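Local coordinates for protein probable hydrogenase maturation factor HypB (Methanocaldococcus jannaschii, PDB 2HF9) that binds GTP as a homodimer and probably hydrolyses it slowly to support nickel insertion during the maturation of [NiFe] hydrogenases, at residues G50-I55 and F123-G128; V145-T150 and I169-I174. One frame throughout, in Å; residues are numbered along the deposited sequence.

Both contacts are buried, stand on one parallel sheet and end at the same bound nucleotide, yet they serve opposite ends of it. Contact 1 lies nearer the middle of the chain, packs the helix of the phosphate-binding loop against strand 121-125, and works mainly through magnesium and phosphate oxygens. Contact 2 pairs two neighbouring strands, 142-148 and 168-172, by backbone hydrogen bonds, and the ends of these strands and the residues just after them carry the chemistry at the guanine end. Strand 39-45 separates the two in the sheet, but they meet where Leu54 of contact 1 packs on Val146 of contact 2. The second subunit reaches only contact 2, at Thr150 and Lys173.

Contact 1 of 2, residues G50-I55 and F123-G128; sequences GKTLLI and FIENVG. With MG (magnesium ion), chain C; GSP (5'-guanosine-diphosphate-monothiophosphate), chain E.
Thr52 and Glu125 join helix 51-55 to strand 123-125 through the magnesium ion. The extended Glu125 chain suits this place because it is long enough to cross the gap. Glu125 CB rests on Ile55 CD1 at 3.8 Å, and Glu125 CG, anti to the backbone N (chi1 -174°), passes Lys51 CE at 3.8 Å, the two side chains crossing at about a right angle. Glu125 OE1 accepts the Thr52 OG1 hydroxyl at 2.6 Å on its syn lone pair, while Glu125 OE2 binds magnesium at 2.1 Å. Thr52 OG1 binds the same ion at 2.1 Å. Nucleotide oxygens O2B and O3G, a water and Asp80 complete the site. Lys51 NZ turns to nucleotide O1B at 3.0 Å, to which Gly50 N and Lys51 N also donate. Gly50 takes backbone angles at which a side chain would press on the preceding carbonyl O and also crowd guanine C8. Ile55 CG2 meets Phe123 CD1 at 4.1 Å. Gly50, Lys51 and Thr52 belong to the Walker A P-loop; Glu125, facing them, opens an ExxG sequence consistent with the G3 motif of SIMIBI GTPases. Magnesium bridges the two, and since it also holds O3G, losing the terminal thiophosphate would probably disturb that link.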
ATOM      1  N   GLY A  50       7.334   2.700  -6.878  1.00  8.53           N
ATOM      2  CA  GLY A  50       8.097   3.243  -8.004  1.00  8.21           C
ATOM      3  C   GLY A  50       7.459   3.060  -9.372  1.00  7.88           C
ATOM      4  O   GLY A  50       8.148   3.167 -10.384  1.00  8.09           O
ATOM      5  N   LYS A  51       6.145   2.815  -9.402  1.00  7.75           N
ATOM      6  CA  LYS A  51       5.412   2.565 -10.654  1.00  7.58           C
ATOM      7  C   LYS A  51       5.550   3.720 -11.644  1.00  7.00           C
ATOM      8  O   LYS A  51       5.859   3.512 -12.817  1.00  6.38           O
ATOM      9  CB  LYS A  51       3.919   2.304 -10.384  1.00  7.51           C
ATOM     10  CG  LYS A  51       3.609   1.120  -9.469  1.00  8.70           C
ATOM     11  CD  LYS A  51       2.089   0.873  -9.338  1.00  8.89           C
ATOM     12  CE  LYS A  51       1.377   1.932  -8.485  1.00 10.90           C
ATOM     13  NZ  LYS A  51       1.982   2.079  -7.133  1.00 13.16           N
ATOM     14  N   THR A  52       5.311   4.939 -11.169  1.00  6.97           N
ATOM     15  CA  THR A  52       5.350   6.110 -12.048  1.00  6.84           C
ATOM     16  C   THR A  52       6.758   6.371 -12.562  1.00  7.05           C
ATOM     17  O   THR A  52       6.948   6.577 -13.759  1.00  7.38           O
ATOM     18  CB  THR A  52       4.772   7.362 -11.381  1.00  6.67           C
ATOM     19  OG1 THR A  52       3.421   7.099 -10.989  1.00  5.59           O
ATOM     20  CG2 THR A  52       4.779   8.540 -12.355  1.00  6.99           C
ATOM     21  N   LEU A  53       7.742   6.336 -11.665  1.00  7.50           N
ATOM     22  CA  LEU A  53       9.133   6.524 -12.071  1.00  7.71           C
ATOM     23  C   LEU A  53       9.572   5.475 -13.098  1.00  7.51           C
ATOM     24  O   LEU A  53      10.278   5.799 -14.050  1.00  7.48           O
ATOM     25  CB  LEU A  53      10.068   6.537 -10.861  1.00  7.82           C
ATOM     26  CG  LEU A  53      11.508   7.021 -11.098  1.00  7.84           C
ATOM     27  CD1 LEU A  53      11.568   8.370 -11.822  1.00  8.78           C
ATOM     28  CD2 LEU A  53      12.260   7.089  -9.774  1.00  8.27           C
ATOM     29  N   LEU A  54       9.141   4.228 -12.908  1.00  7.64           N
ATOM     30  CA  LEU A  54       9.412   3.161 -13.872  1.00  7.74           C
ATOM     31  C   LEU A  54       8.773   3.460 -15.226  1.00  7.89           C
ATOM     32  O   LEU A  54       9.423   3.332 -16.268  1.00  7.82           O
ATOM     33  CB  LEU A  54       8.930   1.803 -13.344  1.00  7.77           C
ATOM     34  CG  LEU A  54       9.108   0.587 -14.267  1.00  8.18           C
ATOM     35  CD1 LEU A  54      10.578   0.374 -14.656  1.00  7.99           C
ATOM     36  CD2 LEU A  54       8.528  -0.672 -13.631  1.00  7.22           C
ATOM     37  N   ILE A  55       7.503   3.858 -15.202  1.00  8.00           N
ATOM     38  CA  ILE A  55       6.770   4.189 -16.427  1.00  8.32           C
ATOM     39  C   ILE A  55       7.442   5.364 -17.153  1.00  8.77           C
ATOM     40  O   ILE A  55       7.630   5.323 -18.377  1.00  8.74           O
ATOM     41  CB  ILE A  55       5.263   4.451 -16.135  1.00  8.43           C
ATOM     42  CG1 ILE A  55       4.532   3.120 -15.914  1.00  8.05           C
ATOM     43  CG2 ILE A  55       4.600   5.239 -17.274  1.00  8.20           C
ATOM     44  CD1 ILE A  55       3.146   3.254 -15.305  1.00  8.31           C
ATOM     45  N   PHE A 123       0.701   1.668 -21.194  1.00 10.16           N
ATOM     46  CA  PHE A 123       1.101   1.459 -19.805  1.00  9.93           C
ATOM     47  C   PHE A 123      -0.025   1.930 -18.897  1.00  9.61           C
ATOM     48  O   PHE A 123      -0.398   3.106 -18.917  1.00  9.86           O
ATOM     49  CB  PHE A 123       2.391   2.222 -19.459  1.00  9.94           C
ATOM     50  CG  PHE A 123       3.597   1.830 -20.285  1.00 10.17           C
ATOM     51  CD1 PHE A 123       4.569   2.786 -20.593  1.00 10.09           C
ATOM     52  CD2 PHE A 123       3.774   0.524 -20.739  1.00 10.58           C
ATOM     53  CE1 PHE A 123       5.698   2.452 -21.345  1.00 10.37           C
ATOM     54  CE2 PHE A 123       4.898   0.175 -21.499  1.00 10.64           C
ATOM     55  CZ  PHE A 123       5.862   1.147 -21.803  1.00 10.38           C
ATOM     56  N   ILE A 124      -0.569   1.011 -18.108  1.00  9.26           N
ATOM     57  CA  ILE A 124      -1.619   1.352 -17.157  1.00  9.09           C
ATOM     58  C   ILE A 124      -1.068   1.321 -15.737  1.00  9.11           C
ATOM     59  O   ILE A 124      -0.615   0.272 -15.271  1.00  8.75           O
ATOM     60  CB  ILE A 124      -2.821   0.379 -17.249  1.00  9.06           C
ATOM     61  CG1 ILE A 124      -3.309   0.236 -18.695  1.00  8.87           C
ATOM     62  CG2 ILE A 124      -3.949   0.832 -16.313  1.00  9.26           C
ATOM     63  CD1 ILE A 124      -4.487  -0.722 -18.855  1.00  9.00           C
ATOM     64  N   GLU A 125      -1.097   2.464 -15.053  1.00  9.16           N
ATOM     65  CA  GLU A 125      -0.733   2.474 -13.642  1.00  9.82           C
ATOM     66  C   GLU A 125      -1.964   2.243 -12.784  1.00 10.22           C
ATOM     67  O   GLU A 125      -2.838   3.106 -12.679  1.00  9.98           O
ATOM     68  CB  GLU A 125      -0.018   3.758 -13.220  1.00  9.82           C
ATOM     69  CG  GLU A 125       0.473   3.687 -11.779  1.00  9.47           C
ATOM     70  CD  GLU A 125       1.414   4.805 -11.406  1.00  9.00           C
ATOM     71  OE1 GLU A 125       2.014   5.409 -12.312  1.00  9.36           O
ATOM     72  OE2 GLU A 125       1.554   5.095 -10.199  1.00  9.59           O
ATOM     73  N   ASN A 126      -2.019   1.058 -12.188  1.00 10.78           N
ATOM     74  CA  ASN A 126      -3.105   0.672 -11.309  1.00 11.56           C
ATOM     75  C   ASN A 126      -3.007   1.433  -9.991  1.00 12.39           C
ATOM     76  O   ASN A 126      -2.008   2.109  -9.728  1.00 12.38           O
ATOM     77  CB  ASN A 126      -3.035  -0.836 -11.053  1.00 11.25           C
ATOM     78  CG  ASN A 126      -4.399  -1.479 -10.945  1.00 11.18           C
ATOM     79  OD1 ASN A 126      -5.307  -0.955 -10.293  1.00 11.66           O
ATOM     80  ND2 ASN A 126      -4.545  -2.635 -11.574  1.00 10.58           N
ATOM     81  N   VAL A 127      -4.032   1.327  -9.155  1.00 13.65           N
ATOM     82  CA  VAL A 127      -3.975   1.969  -7.841  1.00 14.93           C
ATOM     83  C   VAL A 127      -2.971   1.216  -6.952  1.00 15.33           C
ATOM     84  O   VAL A 127      -2.791   0.005  -7.105  1.00 15.60           O
ATOM     85  CB  VAL A 127      -5.369   2.080  -7.170  1.00 15.11           C
ATOM     86  CG1 VAL A 127      -6.451   2.457  -8.189  1.00 15.98           C
ATOM     87  CG2 VAL A 127      -5.730   0.799  -6.482  1.00 15.95           C
ATOM     88  N   GLY A 128      -2.298   1.940  -6.058  1.00 16.11           N
ATOM     89  CA  GLY A 128      -1.307   1.341  -5.156  1.00 16.84           C
ATOM     90  C   GLY A 128      -1.950   0.521  -4.054  1.00 17.48           C
ATOM     91  O   GLY A 128      -2.479   1.073  -3.090  1.00 17.43           O
TER
HETATM   92 MG    MG C 301       2.536   6.696  -9.169  1.00  9.08          MG
HETATM   93  PG  GSP E 300       2.024   5.941  -6.099  1.00 11.07           P
HETATM   94  O3B GSP E 300       3.618   5.728  -6.045  1.00  9.62           O
HETATM   95  S1G GSP E 300       1.234   4.600  -5.357  1.00 14.64           S
HETATM   96  O2G GSP E 300       1.742   7.235  -5.314  1.00 11.12           O
HETATM   97  O3G GSP E 300       1.589   6.114  -7.564  1.00 11.07           O
HETATM   98  PB  GSP E 300       4.499   5.073  -7.227  1.00  7.54           P
HETATM   99  O1B GSP E 300       4.542   3.610  -7.028  1.00  6.95           O
HETATM  100  O2B GSP E 300       4.051   5.459  -8.577  1.00  6.70           O
HETATM  101  PA  GSP E 300       6.797   6.848  -7.439  1.00  8.40           P
HETATM  102  O1A GSP E 300       7.244   6.619  -8.834  1.00  7.61           O
HETATM  103  O2A GSP E 300       6.027   8.112  -7.306  1.00  7.27           O
HETATM  104  O3A GSP E 300       5.982   5.590  -6.851  1.00  7.92           O
HETATM  105  O5' GSP E 300       8.085   6.810  -6.487  1.00  8.66           O
HETATM  106  C5' GSP E 300       7.964   6.959  -5.086  1.00  9.19           C
HETATM  107  C4' GSP E 300       9.241   7.568  -4.518  1.00  9.10           C
HETATM  108  O4' GSP E 300      10.306   6.634  -4.569  1.00  8.82           O
HETATM  109  C3' GSP E 300       9.714   8.796  -5.279  1.00  9.46           C
HETATM  110  O3' GSP E 300      10.194   9.695  -4.305  1.00 10.23           O
HETATM  111  C2' GSP E 300      10.854   8.289  -6.134  1.00  9.52           C
HETATM  112  O2' GSP E 300      11.831   9.271  -6.357  1.00 11.22           O
HETATM  113  C1' GSP E 300      11.413   7.170  -5.277  1.00  8.75           C
HETATM  114  N9  GSP E 300      12.036   6.041  -5.985  1.00  8.24           N
HETATM  115  C8  GSP E 300      11.481   5.219  -6.935  1.00  8.37           C
HETATM  116  N7  GSP E 300      12.399   4.282  -7.262  1.00  8.78           N
HETATM  117  C5  GSP E 300      13.516   4.484  -6.526  1.00  8.34           C
HETATM  118  C6  GSP E 300      14.741   3.822  -6.459  1.00  8.74           C
HETATM  119  O6  GSP E 300      14.959   2.842  -7.169  1.00  7.63           O
HETATM  120  N1  GSP E 300      15.708   4.274  -5.578  1.00  8.29           N
HETATM  121  C2  GSP E 300      15.462   5.378  -4.778  1.00  8.22           C
HETATM  122  N2  GSP E 300      16.396   5.813  -3.938  1.00  8.01           N
HETATM  123  N3  GSP E 300      14.244   6.030  -4.845  1.00  8.10           N
HETATM  124  C4  GSP E 300      13.291   5.582  -5.707  1.00  8.28           C
HETATM  125  O   HOH W   1       3.469   8.254  -8.235  1.00  8.69           O

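Contact 2 of 2, residues V145-T150 and I169-I174; sequences VVISTT and IVINKI. With GSP (5'-guanosine-diphosphate-monothiophosphate), chain E.
Thr149 OG1 donates to Lys173 O over only 2.6 Å, approaching from above the carbonyl plane, 49° out of it. A chi1 of 64° sets this hydroxyl between the backbone N and the carbonyl carbon; threonine suits the place because Thr149 CG2 also meets Ile174 CA at 3.9 Å. Before these residues the strands run parallel: Val170 N donates to Val145 O, Ile147 N to Val170 O, Asn172 N to Ile147 O and Thr149 N to Asn172 O. Branched apolar residues suit the buried sheet. Ile147 CD1 leans across to Ile169 CG2 at 3.6 Å, on the face covered by helices 160-163 and 184-194. The Lys173 chain, extended beyond CG, lies over one face of the guanine, Lys173 CG 3.5 Å from nucleotide C5, and passes on toward the ribose. Lys173 NZ donates to Ser148 OG at 3.2 Å, to Gly48 O and to Thr150 O of the second subunit; Ser148 OG also bonds Glu151. An alanine here would probably uncover part of the guanine and leave Ser148 OG, Gly48 O and the other subunit's Thr150 O without the ammonium donor. With Asp175 bonded to the nucleotide, Asn172 and Lys173 form the NKxD guanine-recognition motif of P-loop GTPases.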
ATOM      1  N   VAL A 145       4.175  -6.433 -11.210  1.00  8.77           N
ATOM      2  CA  VAL A 145       4.050  -6.037  -9.810  1.00  8.54           C
ATOM      3  C   VAL A 145       5.361  -5.414  -9.348  1.00  8.43           C
ATOM      4  O   VAL A 145       6.420  -6.048  -9.397  1.00  8.02           O
ATOM      5  CB  VAL A 145       3.617  -7.206  -8.876  1.00  8.54           C
ATOM      6  CG1 VAL A 145       3.605  -6.761  -7.410  1.00  8.76           C
ATOM      7  CG2 VAL A 145       2.245  -7.718  -9.265  1.00  9.06           C
ATOM      8  N   VAL A 146       5.275  -4.154  -8.927  1.00  8.33           N
ATOM      9  CA  VAL A 146       6.421  -3.428  -8.414  1.00  8.59           C
ATOM     10  C   VAL A 146       6.314  -3.329  -6.897  1.00  8.82           C
ATOM     11  O   VAL A 146       5.376  -2.740  -6.366  1.00  8.58           O
ATOM     12  CB  VAL A 146       6.512  -1.996  -9.013  1.00  8.74           C
ATOM     13  CG1 VAL A 146       7.815  -1.309  -8.578  1.00  8.33           C
ATOM     14  CG2 VAL A 146       6.401  -2.039 -10.534  1.00  8.68           C
ATOM     15  N   ILE A 147       7.268  -3.933  -6.204  1.00  9.06           N
ATOM     16  CA  ILE A 147       7.429  -3.683  -4.781  1.00  9.58           C
ATOM     17  C   ILE A 147       8.821  -3.119  -4.569  1.00  9.52           C
ATOM     18  O   ILE A 147       9.633  -3.093  -5.496  1.00 10.04           O
ATOM     19  CB  ILE A 147       7.179  -4.937  -3.888  1.00  9.78           C
ATOM     20  CG1 ILE A 147       8.115  -6.112  -4.257  1.00 10.33           C
ATOM     21  CG2 ILE A 147       5.678  -5.288  -3.855  1.00 10.39           C
ATOM     22  CD1 ILE A 147       7.662  -6.977  -5.436  1.00 12.36           C
ATOM     23  N   SER A 148       9.099  -2.640  -3.368  1.00  9.30           N
ATOM     24  CA  SER A 148      10.401  -2.051  -3.127  1.00  9.36           C
ATOM     25  C   SER A 148      10.982  -2.469  -1.788  1.00  9.47           C
ATOM     26  O   SER A 148      10.247  -2.844  -0.867  1.00  9.21           O
ATOM     27  CB  SER A 148      10.341  -0.528  -3.273  1.00  9.28           C
ATOM     28  OG  SER A 148       9.671   0.066  -2.182  1.00  9.64           O
ATOM     29  N   THR A 149      12.309  -2.404  -1.691  1.00  9.53           N
ATOM     30  CA  THR A 149      13.026  -2.834  -0.490  1.00  9.97           C
ATOM     31  C   THR A 149      12.544  -2.108   0.770  1.00 10.15           C
ATOM     32  O   THR A 149      12.548  -2.682   1.857  1.00 10.34           O
ATOM     33  CB  THR A 149      14.556  -2.651  -0.642  1.00 10.11           C
ATOM     34  OG1 THR A 149      14.863  -1.258  -0.775  1.00 10.18           O
ATOM     35  CG2 THR A 149      15.070  -3.402  -1.877  1.00  9.35           C
ATOM     36  N   THR A 150      12.100  -0.862   0.606  1.00 10.12           N
ATOM     37  CA  THR A 150      11.729  -0.006   1.736  1.00 10.51           C
ATOM     38  C   THR A 150      10.416  -0.392   2.425  1.00 10.84           C
ATOM     39  O   THR A 150      10.089   0.144   3.486  1.00 10.98           O
ATOM     40  CB  THR A 150      11.720   1.489   1.352  1.00 10.35           C
ATOM     41  OG1 THR A 150      10.785   1.723   0.287  1.00 10.28           O
ATOM     42  CG2 THR A 150      13.107   1.930   0.922  1.00 10.17           C
ATOM     43  N   ILE A 169       7.934  -9.514 -11.741  1.00  7.94           N
ATOM     44  CA  ILE A 169       8.032  -8.987 -10.389  1.00  7.62           C
ATOM     45  C   ILE A 169       9.294  -8.129 -10.296  1.00  7.50           C
ATOM     46  O   ILE A 169      10.416  -8.604 -10.522  1.00  7.30           O
ATOM     47  CB  ILE A 169       8.013 -10.110  -9.331  1.00  7.78           C
ATOM     48  CG1 ILE A 169       6.664 -10.843  -9.374  1.00  7.88           C
ATOM     49  CG2 ILE A 169       8.259  -9.539  -7.936  1.00  7.26           C
ATOM     50  CD1 ILE A 169       6.643 -12.219  -8.723  1.00  8.69           C
ATOM     51  N   VAL A 170       9.087  -6.851 -10.000  1.00  7.03           N
ATOM     52  CA  VAL A 170      10.172  -5.885  -9.869  1.00  6.82           C
ATOM     53  C   VAL A 170      10.404  -5.577  -8.392  1.00  6.91           C
ATOM     54  O   VAL A 170       9.499  -5.114  -7.690  1.00  6.89           O
ATOM     55  CB  VAL A 170       9.863  -4.578 -10.648  1.00  6.64           C
ATOM     56  CG1 VAL A 170      10.970  -3.550 -10.455  1.00  6.64           C
ATOM     57  CG2 VAL A 170       9.671  -4.879 -12.131  1.00  6.53           C
ATOM     58  N   ILE A 171      11.610  -5.881  -7.926  1.00  6.85           N
ATOM     59  CA  ILE A 171      12.043  -5.522  -6.585  1.00  6.79           C
ATOM     60  C   ILE A 171      12.872  -4.255  -6.746  1.00  6.52           C
ATOM     61  O   ILE A 171      14.055  -4.300  -7.120  1.00  6.36           O
ATOM     62  CB  ILE A 171      12.833  -6.671  -5.909  1.00  6.80           C
ATOM     63  CG1 ILE A 171      11.962  -7.934  -5.826  1.00  7.62           C
ATOM     64  CG2 ILE A 171      13.307  -6.260  -4.514  1.00  7.34           C
ATOM     65  CD1 ILE A 171      12.739  -9.243  -5.754  1.00  7.48           C
ATOM     66  N   ASN A 172      12.215  -3.123  -6.503  1.00  6.36           N
ATOM     67  CA  ASN A 172      12.775  -1.806  -6.761  1.00  6.35           C
ATOM     68  C   ASN A 172      13.468  -1.236  -5.515  1.00  6.69           C
ATOM     69  O   ASN A 172      13.358  -1.802  -4.419  1.00  6.48           O
ATOM     70  CB  ASN A 172      11.667  -0.859  -7.269  1.00  6.34           C
ATOM     71  CG  ASN A 172      12.204   0.461  -7.804  1.00  6.54           C
ATOM     72  OD1 ASN A 172      11.592   1.520  -7.599  1.00  8.32           O
ATOM     73  ND2 ASN A 172      13.343   0.414  -8.486  1.00  5.12           N
ATOM     74  N   LYS A 173      14.180  -0.124  -5.702  1.00  6.88           N
ATOM     75  CA  LYS A 173      14.908   0.584  -4.636  1.00  7.42           C
ATOM     76  C   LYS A 173      15.997  -0.279  -3.996  1.00  7.86           C
ATOM     77  O   LYS A 173      16.216  -0.207  -2.786  1.00  8.09           O
ATOM     78  CB  LYS A 173      13.951   1.132  -3.559  1.00  7.24           C
ATOM     79  CG  LYS A 173      12.872   2.076  -4.081  1.00  7.33           C
ATOM     80  CD  LYS A 173      12.031   2.647  -2.943  1.00  7.49           C
ATOM     81  CE  LYS A 173      10.732   3.228  -3.470  1.00  8.44           C
ATOM     82  NZ  LYS A 173       9.678   3.235  -2.400  1.00 10.25           N
ATOM     83  N   ILE A 174      16.690  -1.079  -4.805  1.00  8.40           N
ATOM     84  CA  ILE A 174      17.754  -1.939  -4.269  1.00  8.94           C
ATOM     85  C   ILE A 174      18.902  -1.122  -3.671  1.00  9.50           C
ATOM     86  O   ILE A 174      19.656  -1.620  -2.832  1.00  9.31           O
ATOM     87  CB  ILE A 174      18.277  -2.995  -5.294  1.00  9.02           C
ATOM     88  CG1 ILE A 174      18.919  -2.325  -6.522  1.00  8.80           C
ATOM     89  CG2 ILE A 174      17.159  -3.989  -5.653  1.00  8.47           C
ATOM     90  CD1 ILE A 174      19.666  -3.295  -7.451  1.00  9.24           C
TER
HETATM   91  PG  GSP E 300       2.024   5.941  -6.099  1.00 11.07           P
HETATM   92  O3B GSP E 300       3.618   5.728  -6.045  1.00  9.62           O
HETATM   93  S1G GSP E 300       1.234   4.600  -5.357  1.00 14.64           S
HETATM   94  O2G GSP E 300       1.742   7.235  -5.314  1.00 11.12           O
HETATM   95  O3G GSP E 300       1.589   6.114  -7.564  1.00 11.07           O
HETATM   96  PB  GSP E 300       4.499   5.073  -7.227  1.00  7.54           P
HETATM   97  O1B GSP E 300       4.542   3.610  -7.028  1.00  6.95           O
HETATM   98  O2B GSP E 300       4.051   5.459  -8.577  1.00  6.70           O
HETATM   99  PA  GSP E 300       6.797   6.848  -7.439  1.00  8.40           P
HETATM  100  O1A GSP E 300       7.244   6.619  -8.834  1.00  7.61           O
HETATM  101  O2A GSP E 300       6.027   8.112  -7.306  1.00  7.27           O
HETATM  102  O3A GSP E 300       5.982   5.590  -6.851  1.00  7.92           O
HETATM  103  O5' GSP E 300       8.085   6.810  -6.487  1.00  8.66           O
HETATM  104  C5' GSP E 300       7.964   6.959  -5.086  1.00  9.19           C
HETATM  105  C4' GSP E 300       9.241   7.568  -4.518  1.00  9.10           C
HETATM  106  O4' GSP E 300      10.306   6.634  -4.569  1.00  8.82           O
HETATM  107  C3' GSP E 300       9.714   8.796  -5.279  1.00  9.46           C
HETATM  108  O3' GSP E 300      10.194   9.695  -4.305  1.00 10.23           O
HETATM  109  C2' GSP E 300      10.854   8.289  -6.134  1.00  9.52           C
HETATM  110  O2' GSP E 300      11.831   9.271  -6.357  1.00 11.22           O
HETATM  111  C1' GSP E 300      11.413   7.170  -5.277  1.00  8.75           C
HETATM  112  N9  GSP E 300      12.036   6.041  -5.985  1.00  8.24           N
HETATM  113  C8  GSP E 300      11.481   5.219  -6.935  1.00  8.37           C
HETATM  114  N7  GSP E 300      12.399   4.282  -7.262  1.00  8.78           N
HETATM  115  C5  GSP E 300      13.516   4.484  -6.526  1.00  8.34           C
HETATM  116  C6  GSP E 300      14.741   3.822  -6.459  1.00  8.74           C
HETATM  117  O6  GSP E 300      14.959   2.842  -7.169  1.00  7.63           O
HETATM  118  N1  GSP E 300      15.708   4.274  -5.578  1.00  8.29           N
HETATM  119  C2  GSP E 300      15.462   5.378  -4.778  1.00  8.22           C
HETATM  120  N2  GSP E 300      16.396   5.813  -3.938  1.00  8.01           N
HETATM  121  N3  GSP E 300      14.244   6.030  -4.845  1.00  8.10           N
HETATM  122  C4  GSP E 300      13.291   5.582  -5.707  1.00  8.28           C